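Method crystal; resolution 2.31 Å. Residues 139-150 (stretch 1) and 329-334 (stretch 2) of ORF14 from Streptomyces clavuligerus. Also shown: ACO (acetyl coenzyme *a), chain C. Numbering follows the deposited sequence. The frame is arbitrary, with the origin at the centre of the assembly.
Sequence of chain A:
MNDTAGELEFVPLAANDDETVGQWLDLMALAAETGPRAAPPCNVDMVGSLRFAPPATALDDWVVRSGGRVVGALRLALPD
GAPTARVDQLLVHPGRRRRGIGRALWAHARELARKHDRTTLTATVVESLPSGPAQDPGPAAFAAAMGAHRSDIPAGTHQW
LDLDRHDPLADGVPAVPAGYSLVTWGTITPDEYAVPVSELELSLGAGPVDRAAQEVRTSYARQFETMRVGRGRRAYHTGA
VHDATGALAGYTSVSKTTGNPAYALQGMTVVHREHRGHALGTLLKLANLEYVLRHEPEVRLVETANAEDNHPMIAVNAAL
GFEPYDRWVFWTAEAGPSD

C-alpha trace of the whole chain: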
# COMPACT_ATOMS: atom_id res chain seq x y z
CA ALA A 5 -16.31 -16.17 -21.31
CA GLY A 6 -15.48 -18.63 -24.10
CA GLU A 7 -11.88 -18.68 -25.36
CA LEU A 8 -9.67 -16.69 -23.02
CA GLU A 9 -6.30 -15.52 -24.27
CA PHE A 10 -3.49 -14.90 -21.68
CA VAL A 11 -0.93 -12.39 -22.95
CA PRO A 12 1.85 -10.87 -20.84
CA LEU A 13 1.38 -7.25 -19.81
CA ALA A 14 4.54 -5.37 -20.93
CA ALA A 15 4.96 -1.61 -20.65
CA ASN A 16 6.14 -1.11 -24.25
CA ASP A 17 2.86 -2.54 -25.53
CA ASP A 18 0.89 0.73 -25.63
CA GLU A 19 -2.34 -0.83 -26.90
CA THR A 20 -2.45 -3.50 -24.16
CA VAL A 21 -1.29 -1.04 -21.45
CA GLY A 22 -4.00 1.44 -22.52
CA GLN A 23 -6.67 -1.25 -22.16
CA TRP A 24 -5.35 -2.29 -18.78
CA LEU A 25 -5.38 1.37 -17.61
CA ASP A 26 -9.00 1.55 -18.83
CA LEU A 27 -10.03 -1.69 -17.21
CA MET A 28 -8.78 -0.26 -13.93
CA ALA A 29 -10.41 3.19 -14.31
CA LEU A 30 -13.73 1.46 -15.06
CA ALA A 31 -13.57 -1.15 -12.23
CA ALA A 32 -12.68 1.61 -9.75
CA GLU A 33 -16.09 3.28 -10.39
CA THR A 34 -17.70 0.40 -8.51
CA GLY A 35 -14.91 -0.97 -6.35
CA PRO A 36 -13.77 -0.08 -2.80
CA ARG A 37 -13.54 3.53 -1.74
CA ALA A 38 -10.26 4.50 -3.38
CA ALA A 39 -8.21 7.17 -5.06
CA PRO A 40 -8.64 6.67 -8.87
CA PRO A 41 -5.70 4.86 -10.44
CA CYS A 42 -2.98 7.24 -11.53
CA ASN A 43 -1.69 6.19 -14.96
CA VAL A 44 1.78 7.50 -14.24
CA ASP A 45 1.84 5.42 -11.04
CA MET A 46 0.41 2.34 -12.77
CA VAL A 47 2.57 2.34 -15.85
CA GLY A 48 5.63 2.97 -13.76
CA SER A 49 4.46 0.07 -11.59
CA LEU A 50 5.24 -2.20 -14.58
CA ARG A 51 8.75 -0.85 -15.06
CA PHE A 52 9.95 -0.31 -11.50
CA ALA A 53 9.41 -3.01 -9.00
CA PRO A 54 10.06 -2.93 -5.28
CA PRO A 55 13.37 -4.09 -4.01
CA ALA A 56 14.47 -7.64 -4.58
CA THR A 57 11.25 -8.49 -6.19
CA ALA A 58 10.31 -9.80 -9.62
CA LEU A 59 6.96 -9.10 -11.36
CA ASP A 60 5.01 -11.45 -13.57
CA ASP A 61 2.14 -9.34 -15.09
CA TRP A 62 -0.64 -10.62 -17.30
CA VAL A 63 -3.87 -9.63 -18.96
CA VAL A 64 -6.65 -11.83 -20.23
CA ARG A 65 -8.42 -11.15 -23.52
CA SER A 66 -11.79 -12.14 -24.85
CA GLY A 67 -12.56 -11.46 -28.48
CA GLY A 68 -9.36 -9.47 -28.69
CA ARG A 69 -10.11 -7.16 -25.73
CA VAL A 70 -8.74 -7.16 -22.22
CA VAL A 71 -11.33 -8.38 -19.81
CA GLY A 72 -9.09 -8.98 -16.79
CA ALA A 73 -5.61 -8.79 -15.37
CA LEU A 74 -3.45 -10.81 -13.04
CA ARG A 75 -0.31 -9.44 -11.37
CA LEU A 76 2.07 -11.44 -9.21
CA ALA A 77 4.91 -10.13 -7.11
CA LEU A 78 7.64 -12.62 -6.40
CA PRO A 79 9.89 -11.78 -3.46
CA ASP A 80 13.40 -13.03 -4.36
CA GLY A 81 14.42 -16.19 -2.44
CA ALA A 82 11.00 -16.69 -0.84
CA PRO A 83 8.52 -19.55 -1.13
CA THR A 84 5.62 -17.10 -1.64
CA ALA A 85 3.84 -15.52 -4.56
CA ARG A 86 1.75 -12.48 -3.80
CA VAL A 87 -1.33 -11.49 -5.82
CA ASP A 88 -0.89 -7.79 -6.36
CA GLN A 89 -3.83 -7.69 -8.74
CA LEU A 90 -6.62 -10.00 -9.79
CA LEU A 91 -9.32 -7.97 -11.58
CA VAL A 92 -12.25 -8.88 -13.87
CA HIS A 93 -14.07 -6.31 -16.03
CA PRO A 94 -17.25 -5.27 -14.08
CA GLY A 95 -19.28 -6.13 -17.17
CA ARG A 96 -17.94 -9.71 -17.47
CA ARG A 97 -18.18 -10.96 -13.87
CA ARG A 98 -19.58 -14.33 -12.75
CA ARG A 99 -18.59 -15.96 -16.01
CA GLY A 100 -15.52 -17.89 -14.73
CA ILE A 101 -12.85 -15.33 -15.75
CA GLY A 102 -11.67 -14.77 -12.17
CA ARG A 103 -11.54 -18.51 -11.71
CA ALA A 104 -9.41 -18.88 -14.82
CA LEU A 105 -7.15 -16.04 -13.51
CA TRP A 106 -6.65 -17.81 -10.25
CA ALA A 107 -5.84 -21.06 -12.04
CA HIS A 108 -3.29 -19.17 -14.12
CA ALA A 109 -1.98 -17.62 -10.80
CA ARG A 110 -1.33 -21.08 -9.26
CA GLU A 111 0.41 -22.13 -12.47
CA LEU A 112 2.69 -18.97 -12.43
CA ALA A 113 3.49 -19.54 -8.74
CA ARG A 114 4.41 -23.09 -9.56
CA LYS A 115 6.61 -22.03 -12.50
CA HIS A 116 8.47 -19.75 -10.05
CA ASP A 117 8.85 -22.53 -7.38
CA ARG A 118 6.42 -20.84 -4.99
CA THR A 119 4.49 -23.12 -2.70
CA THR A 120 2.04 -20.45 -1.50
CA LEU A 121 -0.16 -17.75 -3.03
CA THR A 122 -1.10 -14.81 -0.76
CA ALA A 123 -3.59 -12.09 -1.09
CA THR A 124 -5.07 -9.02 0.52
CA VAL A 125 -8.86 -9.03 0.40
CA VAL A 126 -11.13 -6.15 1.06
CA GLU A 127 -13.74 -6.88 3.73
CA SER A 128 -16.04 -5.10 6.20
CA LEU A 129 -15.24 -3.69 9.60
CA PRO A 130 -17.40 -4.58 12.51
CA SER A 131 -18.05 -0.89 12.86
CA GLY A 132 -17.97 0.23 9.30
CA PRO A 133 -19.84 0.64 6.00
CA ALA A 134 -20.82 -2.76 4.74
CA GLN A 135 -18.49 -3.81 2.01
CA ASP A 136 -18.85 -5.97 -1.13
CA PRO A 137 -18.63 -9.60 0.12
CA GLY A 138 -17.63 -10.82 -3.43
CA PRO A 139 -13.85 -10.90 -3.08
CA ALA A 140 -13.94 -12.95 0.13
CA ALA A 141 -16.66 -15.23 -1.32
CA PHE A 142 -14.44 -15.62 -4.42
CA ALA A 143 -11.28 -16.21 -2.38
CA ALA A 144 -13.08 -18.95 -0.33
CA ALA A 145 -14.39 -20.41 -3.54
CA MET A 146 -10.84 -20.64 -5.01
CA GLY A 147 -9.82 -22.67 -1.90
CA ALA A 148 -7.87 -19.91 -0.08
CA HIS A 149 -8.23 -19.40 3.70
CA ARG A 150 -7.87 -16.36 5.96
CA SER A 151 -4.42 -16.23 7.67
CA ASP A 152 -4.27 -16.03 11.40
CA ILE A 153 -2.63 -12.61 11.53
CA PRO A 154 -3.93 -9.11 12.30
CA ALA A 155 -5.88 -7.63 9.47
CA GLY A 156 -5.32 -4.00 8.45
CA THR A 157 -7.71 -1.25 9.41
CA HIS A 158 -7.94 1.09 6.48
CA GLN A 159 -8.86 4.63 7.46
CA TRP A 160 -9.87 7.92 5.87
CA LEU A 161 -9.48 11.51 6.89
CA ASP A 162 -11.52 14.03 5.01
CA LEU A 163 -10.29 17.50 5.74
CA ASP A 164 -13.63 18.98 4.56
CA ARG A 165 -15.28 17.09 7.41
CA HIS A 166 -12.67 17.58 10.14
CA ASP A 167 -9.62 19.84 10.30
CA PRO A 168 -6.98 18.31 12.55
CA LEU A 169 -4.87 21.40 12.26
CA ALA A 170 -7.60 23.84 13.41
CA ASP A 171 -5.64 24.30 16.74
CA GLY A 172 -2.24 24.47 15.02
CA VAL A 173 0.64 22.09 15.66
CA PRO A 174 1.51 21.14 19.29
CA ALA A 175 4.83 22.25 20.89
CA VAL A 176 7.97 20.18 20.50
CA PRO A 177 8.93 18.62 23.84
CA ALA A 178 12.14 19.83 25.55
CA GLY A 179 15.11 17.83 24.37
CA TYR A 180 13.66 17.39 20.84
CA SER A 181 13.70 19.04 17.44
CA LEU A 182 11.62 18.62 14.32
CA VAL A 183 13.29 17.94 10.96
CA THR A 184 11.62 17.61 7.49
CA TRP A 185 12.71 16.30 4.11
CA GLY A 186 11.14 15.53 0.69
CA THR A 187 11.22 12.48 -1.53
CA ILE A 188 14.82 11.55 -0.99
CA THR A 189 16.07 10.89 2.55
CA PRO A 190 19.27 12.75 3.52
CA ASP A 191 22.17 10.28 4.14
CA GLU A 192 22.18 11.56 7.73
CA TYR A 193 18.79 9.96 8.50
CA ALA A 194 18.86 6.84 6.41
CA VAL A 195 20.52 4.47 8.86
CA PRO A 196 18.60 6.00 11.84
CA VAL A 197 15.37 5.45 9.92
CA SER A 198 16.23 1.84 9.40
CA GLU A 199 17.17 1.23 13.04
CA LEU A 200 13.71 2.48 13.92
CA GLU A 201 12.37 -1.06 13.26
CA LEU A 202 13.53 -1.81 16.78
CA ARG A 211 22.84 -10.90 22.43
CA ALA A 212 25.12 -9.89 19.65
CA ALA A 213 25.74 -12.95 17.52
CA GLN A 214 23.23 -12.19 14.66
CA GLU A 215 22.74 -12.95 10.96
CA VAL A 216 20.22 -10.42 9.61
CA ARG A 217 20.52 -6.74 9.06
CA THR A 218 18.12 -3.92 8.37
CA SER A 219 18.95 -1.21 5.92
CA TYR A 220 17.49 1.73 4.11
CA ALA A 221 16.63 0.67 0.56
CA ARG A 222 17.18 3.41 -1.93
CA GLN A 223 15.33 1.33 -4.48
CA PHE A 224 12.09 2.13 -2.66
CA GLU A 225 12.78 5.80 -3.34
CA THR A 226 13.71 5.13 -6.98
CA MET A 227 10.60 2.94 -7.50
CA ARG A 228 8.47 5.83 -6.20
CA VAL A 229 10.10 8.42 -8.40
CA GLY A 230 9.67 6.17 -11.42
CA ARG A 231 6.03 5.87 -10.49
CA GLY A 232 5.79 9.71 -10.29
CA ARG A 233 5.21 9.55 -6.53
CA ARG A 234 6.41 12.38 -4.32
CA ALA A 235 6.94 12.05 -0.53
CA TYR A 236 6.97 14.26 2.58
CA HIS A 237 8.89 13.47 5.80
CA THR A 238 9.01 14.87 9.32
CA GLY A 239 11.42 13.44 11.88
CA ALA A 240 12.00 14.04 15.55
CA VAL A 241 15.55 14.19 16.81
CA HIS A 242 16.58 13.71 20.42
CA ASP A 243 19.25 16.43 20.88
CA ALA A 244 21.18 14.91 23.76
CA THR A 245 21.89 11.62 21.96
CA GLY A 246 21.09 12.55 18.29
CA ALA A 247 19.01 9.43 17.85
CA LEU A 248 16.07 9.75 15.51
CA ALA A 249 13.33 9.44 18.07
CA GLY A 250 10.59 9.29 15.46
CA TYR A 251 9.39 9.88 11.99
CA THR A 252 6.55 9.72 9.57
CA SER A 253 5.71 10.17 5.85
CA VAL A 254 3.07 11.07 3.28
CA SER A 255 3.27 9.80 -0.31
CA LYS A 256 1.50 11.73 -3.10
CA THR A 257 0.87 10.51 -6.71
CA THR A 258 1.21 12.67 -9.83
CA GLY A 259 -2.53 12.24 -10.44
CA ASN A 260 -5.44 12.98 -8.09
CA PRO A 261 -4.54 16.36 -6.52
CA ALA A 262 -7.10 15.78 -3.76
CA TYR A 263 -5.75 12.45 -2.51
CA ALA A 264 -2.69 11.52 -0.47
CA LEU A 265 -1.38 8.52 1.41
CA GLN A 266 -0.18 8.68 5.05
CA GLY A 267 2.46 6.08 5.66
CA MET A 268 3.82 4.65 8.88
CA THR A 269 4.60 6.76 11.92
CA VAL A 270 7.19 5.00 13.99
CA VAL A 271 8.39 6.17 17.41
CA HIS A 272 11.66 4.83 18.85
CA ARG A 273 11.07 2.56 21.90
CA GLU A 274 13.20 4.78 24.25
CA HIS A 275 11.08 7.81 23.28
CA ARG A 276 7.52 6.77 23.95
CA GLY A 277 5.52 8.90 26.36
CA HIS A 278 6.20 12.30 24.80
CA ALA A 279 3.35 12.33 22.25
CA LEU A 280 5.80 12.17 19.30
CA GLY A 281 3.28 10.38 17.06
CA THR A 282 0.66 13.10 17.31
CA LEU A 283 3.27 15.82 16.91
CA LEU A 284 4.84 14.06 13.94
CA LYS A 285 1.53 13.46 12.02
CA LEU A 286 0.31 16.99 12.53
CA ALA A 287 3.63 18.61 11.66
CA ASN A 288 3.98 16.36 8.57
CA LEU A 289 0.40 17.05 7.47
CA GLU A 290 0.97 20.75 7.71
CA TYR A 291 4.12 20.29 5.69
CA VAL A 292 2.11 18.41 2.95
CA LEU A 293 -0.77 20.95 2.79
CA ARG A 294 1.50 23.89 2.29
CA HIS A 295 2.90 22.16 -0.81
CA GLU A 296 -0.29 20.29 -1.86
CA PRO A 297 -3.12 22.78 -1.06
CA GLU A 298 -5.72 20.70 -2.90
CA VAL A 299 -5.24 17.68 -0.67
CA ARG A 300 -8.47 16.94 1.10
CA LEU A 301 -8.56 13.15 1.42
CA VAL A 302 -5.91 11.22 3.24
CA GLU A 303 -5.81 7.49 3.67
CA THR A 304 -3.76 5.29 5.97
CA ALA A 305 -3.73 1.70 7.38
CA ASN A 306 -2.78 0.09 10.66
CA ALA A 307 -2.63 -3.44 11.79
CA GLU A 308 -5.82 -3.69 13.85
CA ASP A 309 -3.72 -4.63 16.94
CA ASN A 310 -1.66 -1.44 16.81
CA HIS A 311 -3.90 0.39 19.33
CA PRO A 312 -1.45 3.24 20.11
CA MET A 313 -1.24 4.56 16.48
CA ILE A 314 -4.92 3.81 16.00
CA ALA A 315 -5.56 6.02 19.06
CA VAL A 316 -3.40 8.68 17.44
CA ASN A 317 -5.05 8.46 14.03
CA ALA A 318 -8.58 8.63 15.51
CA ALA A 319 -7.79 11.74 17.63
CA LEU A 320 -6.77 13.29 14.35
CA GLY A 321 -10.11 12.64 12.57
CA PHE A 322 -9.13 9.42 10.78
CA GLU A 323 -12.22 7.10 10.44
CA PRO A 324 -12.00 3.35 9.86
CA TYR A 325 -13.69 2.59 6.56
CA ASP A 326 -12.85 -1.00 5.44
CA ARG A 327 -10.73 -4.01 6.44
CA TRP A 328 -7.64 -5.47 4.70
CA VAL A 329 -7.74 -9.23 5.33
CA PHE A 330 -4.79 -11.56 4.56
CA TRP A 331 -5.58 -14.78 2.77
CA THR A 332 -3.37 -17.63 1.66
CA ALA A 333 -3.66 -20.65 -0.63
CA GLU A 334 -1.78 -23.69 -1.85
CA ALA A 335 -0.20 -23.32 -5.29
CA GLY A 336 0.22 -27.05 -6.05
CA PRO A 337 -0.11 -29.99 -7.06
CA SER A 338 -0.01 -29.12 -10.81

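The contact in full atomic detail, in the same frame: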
# COMPACT_ATOMS: atom_id res chain seq x y z
N PRO A 139 -15.25 -10.44 -3.14
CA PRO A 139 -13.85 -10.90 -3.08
C PRO A 139 -13.61 -12.06 -2.09
O PRO A 139 -12.98 -13.07 -2.43
CB PRO A 139 -13.11 -9.64 -2.58
CG PRO A 139 -13.89 -8.48 -3.17
CD PRO A 139 -15.37 -8.97 -2.96
N ALA A 140 -14.11 -11.91 -0.88
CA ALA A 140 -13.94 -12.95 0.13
C ALA A 140 -14.70 -14.22 -0.27
O ALA A 140 -14.20 -15.35 -0.06
CB ALA A 140 -14.42 -12.43 1.51
N ALA A 141 -15.90 -14.06 -0.85
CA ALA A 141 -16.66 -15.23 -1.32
C ALA A 141 -15.93 -15.91 -2.52
O ALA A 141 -15.85 -17.14 -2.61
CB ALA A 141 -18.08 -14.83 -1.67
N PHE A 142 -15.36 -15.11 -3.40
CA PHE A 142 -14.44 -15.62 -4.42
C PHE A 142 -13.22 -16.30 -3.82
O PHE A 142 -12.96 -17.46 -4.12
CB PHE A 142 -14.03 -14.49 -5.39
CG PHE A 142 -12.98 -14.87 -6.39
CD1 PHE A 142 -13.26 -15.73 -7.47
CD2 PHE A 142 -11.71 -14.32 -6.30
CE1 PHE A 142 -12.28 -16.08 -8.39
CE2 PHE A 142 -10.72 -14.66 -7.21
CZ PHE A 142 -11.00 -15.53 -8.26
N ALA A 143 -12.51 -15.64 -2.90
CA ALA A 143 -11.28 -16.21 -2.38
C ALA A 143 -11.57 -17.57 -1.69
O ALA A 143 -10.84 -18.55 -1.91
CB ALA A 143 -10.56 -15.22 -1.45
N ALA A 144 -12.66 -17.64 -0.89
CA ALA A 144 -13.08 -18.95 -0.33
C ALA A 144 -13.38 -19.97 -1.41
O ALA A 144 -13.08 -21.17 -1.25
CB ALA A 144 -14.33 -18.82 0.60
N ALA A 145 -13.95 -19.50 -2.51
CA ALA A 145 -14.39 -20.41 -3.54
C ALA A 145 -13.20 -20.96 -4.31
O ALA A 145 -13.27 -22.06 -4.81
CB ALA A 145 -15.38 -19.74 -4.45
N MET A 146 -12.12 -20.17 -4.43
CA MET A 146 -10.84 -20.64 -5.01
C MET A 146 -10.06 -21.57 -4.09
O MET A 146 -9.03 -22.10 -4.55
CB MET A 146 -9.90 -19.47 -5.32
CG MET A 146 -10.45 -18.47 -6.33
SD MET A 146 -11.51 -19.25 -7.60
CE MET A 146 -10.42 -20.10 -8.53
N GLY A 147 -10.49 -21.77 -2.84
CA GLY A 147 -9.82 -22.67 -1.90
C GLY A 147 -8.75 -21.99 -1.02
O GLY A 147 -7.91 -22.65 -0.42
N ALA A 148 -8.76 -20.66 -0.97
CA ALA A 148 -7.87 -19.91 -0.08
C ALA A 148 -8.55 -19.87 1.30
O ALA A 148 -9.77 -20.12 1.41
CB ALA A 148 -7.64 -18.50 -0.61
N HIS A 149 -7.74 -19.58 2.33
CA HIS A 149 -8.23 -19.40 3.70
C HIS A 149 -7.67 -18.08 4.28
O HIS A 149 -6.64 -17.58 3.87
CB HIS A 149 -7.82 -20.59 4.58
CG HIS A 149 -8.19 -21.91 3.98
ND1 HIS A 149 -7.37 -22.57 3.09
CD2 HIS A 149 -9.29 -22.68 4.14
CE1 HIS A 149 -7.95 -23.71 2.74
NE2 HIS A 149 -9.11 -23.80 3.36
N ARG A 150 -8.37 -17.53 5.24
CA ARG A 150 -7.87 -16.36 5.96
C ARG A 150 -6.68 -16.77 6.84
O ARG A 150 -6.75 -17.81 7.48
CB ARG A 150 -8.99 -15.78 6.83
CG ARG A 150 -9.92 -14.93 6.00
CD ARG A 150 -10.96 -14.27 6.87
NE ARG A 150 -12.05 -13.73 6.06
CZ ARG A 150 -13.13 -14.44 5.72
NH1 ARG A 150 -13.22 -15.70 6.13
NH2 ARG A 150 -14.13 -13.92 5.02
N VAL A 329 -7.87 -7.91 4.73
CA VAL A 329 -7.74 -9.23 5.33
C VAL A 329 -6.77 -10.13 4.53
O VAL A 329 -6.87 -10.21 3.29
CB VAL A 329 -9.10 -9.96 5.44
CG1 VAL A 329 -8.94 -11.22 6.29
CG2 VAL A 329 -10.16 -9.08 5.98
N PHE A 330 -5.83 -10.79 5.23
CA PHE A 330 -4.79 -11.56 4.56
C PHE A 330 -5.22 -12.98 4.36
O PHE A 330 -5.67 -13.66 5.31
CB PHE A 330 -3.45 -11.46 5.31
CG PHE A 330 -3.04 -10.04 5.53
CD1 PHE A 330 -2.60 -9.26 4.47
CD2 PHE A 330 -3.18 -9.44 6.78
CE1 PHE A 330 -2.28 -7.88 4.67
CE2 PHE A 330 -2.87 -8.09 6.98
CZ PHE A 330 -2.42 -7.32 5.93
N TRP A 331 -5.17 -13.43 3.10
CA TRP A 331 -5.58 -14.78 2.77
C TRP A 331 -4.41 -15.49 2.14
O TRP A 331 -3.52 -14.86 1.58
CB TRP A 331 -6.75 -14.79 1.79
CG TRP A 331 -8.19 -14.33 2.27
CD1 TRP A 331 -8.55 -13.10 2.68
CD2 TRP A 331 -9.37 -15.11 2.30
NE1 TRP A 331 -9.90 -13.03 2.94
CE2 TRP A 331 -10.42 -14.27 2.74
CE3 TRP A 331 -9.65 -16.46 2.02
CZ2 TRP A 331 -11.75 -14.72 2.87
CZ3 TRP A 331 -10.96 -16.90 2.15
CH2 TRP A 331 -11.99 -16.03 2.59
N THR A 332 -4.48 -16.82 2.13
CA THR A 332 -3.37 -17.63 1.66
C THR A 332 -3.93 -18.91 1.04
O THR A 332 -5.04 -19.38 1.41
CB THR A 332 -2.40 -17.99 2.83
OG1 THR A 332 -1.32 -18.77 2.32
CG2 THR A 332 -3.11 -18.85 3.94
N ALA A 333 -3.17 -19.49 0.12
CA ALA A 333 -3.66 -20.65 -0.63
C ALA A 333 -2.49 -21.50 -1.08
O ALA A 333 -1.41 -20.99 -1.32
CB ALA A 333 -4.43 -20.20 -1.84
N GLU A 334 -2.73 -22.81 -1.18
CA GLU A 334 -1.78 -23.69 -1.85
C GLU A 334 -1.70 -23.45 -3.39
O GLU A 334 -2.71 -23.28 -4.10
CB GLU A 334 -2.08 -25.16 -1.50
CG GLU A 334 -1.78 -25.54 -0.04
CD GLU A 334 -1.88 -27.05 0.21
OE1 GLU A 334 -2.99 -27.56 0.36
OE2 GLU A 334 -0.84 -27.74 0.24
N1A ACO C . -20.75 -12.72 -4.66
C2A ACO C . -20.79 -13.96 -4.19
N3A ACO C . -20.02 -14.96 -4.65
C4A ACO C . -19.12 -14.72 -5.60
C5A ACO C . -19.04 -13.43 -6.09
C6A ACO C . -19.86 -12.42 -5.62
N6A ACO C . -19.77 -11.19 -6.10
N7A ACO C . -18.10 -13.42 -7.04
C8A ACO C . -17.57 -14.64 -7.10
N9A ACO C . -18.19 -15.42 -6.25
C1B ACO C . -17.80 -16.84 -6.13
C2B ACO C . -18.81 -17.87 -6.65
O2B ACO C . -18.49 -19.12 -6.06
C3B ACO C . -18.43 -17.92 -8.09
O3B ACO C . -18.67 -19.19 -8.67
P3B ACO C . -20.05 -19.39 -9.46
O7A ACO C . -20.30 -20.80 -10.24
O8A ACO C . -21.22 -18.54 -8.92
O9A ACO C . -20.44 -20.18 -8.25
C4B ACO C . -16.90 -17.90 -8.07
O4B ACO C . -16.54 -17.09 -6.91
C5B ACO C . -17.06 -17.22 -9.45
O5B ACO C . -15.95 -16.67 -9.81
P1A ACO C . -15.77 -16.18 -11.24
O1A ACO C . -14.42 -16.89 -11.74
O2A ACO C . -16.95 -16.24 -12.20
O3A ACO C . -15.72 -14.67 -10.86
P2A ACO C . -15.28 -13.28 -11.44
O4A ACO C . -16.63 -12.47 -11.38
O5A ACO C . -14.75 -13.27 -12.82
O6A ACO C . -14.39 -12.75 -10.15
CBP ACO C . -13.79 -11.07 -8.50
CCP ACO C . -13.60 -11.57 -9.94
CDP ACO C . -14.65 -12.30 -8.24
CEP ACO C . -12.33 -11.24 -8.30
CAP ACO C . -14.40 -9.77 -9.10
OAP ACO C . -15.39 -9.36 -8.22
C9P ACO C . -13.36 -8.63 -9.12
O9P ACO C . -12.62 -8.48 -10.09
N8P ACO C . -13.47 -7.72 -8.15
C7P ACO C . -12.55 -6.58 -8.02
C6P ACO C . -11.17 -7.20 -7.82
C5P ACO C . -11.01 -8.00 -6.53
O5P ACO C . -11.54 -7.67 -5.48
N4P ACO C . -10.22 -9.03 -6.63
C3P ACO C . -9.82 -9.75 -5.45
C2P ACO C . -10.24 -11.20 -5.50
S1P ACO C . -9.59 -11.82 -3.93
C ACO C . -8.31 -12.77 -4.53
O ACO C . -7.91 -12.57 -5.68
CH3 ACO C . -7.76 -13.85 -3.60
O HOH W 1 -6.11 -23.01 -4.71
O HOH W 2 -5.17 -24.10 -0.63

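Strand 329-334 packs against a helix, followed by a turn and a short strand that pairs antiparallel with it, so stretch 1 meets it with A140, A143 and A144 of the helix, and with A148, H149 and R150 beyond it. V329 opens the contact; its CG1 lies 3.7 Å from CD of R150, near the plane of the guanidinium, an apolar surface beside the aliphatic part of the arginine. The CA-to-CB bond of F330 points away, and its carbonyl O takes a CA-H...O contact from CA of R150 at 3.5 Å. W331 is the centre of the interface and its most covered residue. With chi1 m, its CA-to-CB bond points sideways but the indole comes nearer to stretch 1, where it is sandwiched: CB of A143 sits over one face, 3.8 Å from CE3, while CG of R150 lies over the opposite face, 3.6 Å from the centroid of the five-membered ring of W331. The extended arginine continues over the indole, bringing CZ of R150 to 3.2 Å from CZ2 of W331. Small methyls let the helix come close at A143 and A140, whose CB is 3.8 Å from CZ2 of W331; beyond the turn, CB of A148 is 3.9 Å from CE3 of W331. T332 supplies the two hydrogen bonds of the pairing, H149 N to T332 O and T332 N to H149 O, each 2.9 Å; the side chains of T332 and H149 share one face of the sheet. The same T332 O also receives CA of A148 at 3.2 Å. This pairing follows a Schellman turn, in which G147 adopts a positive phi that favours glycine and A148 N bonds back to A143 O at 3.1 Å. A333 meets A148 methyl to methyl, CB to CB 3.8 Å, both buried. At E334 a water bridges the stretches, donating to G147 O at 3.1 Å and accepting from E334 N at 2.8 Å.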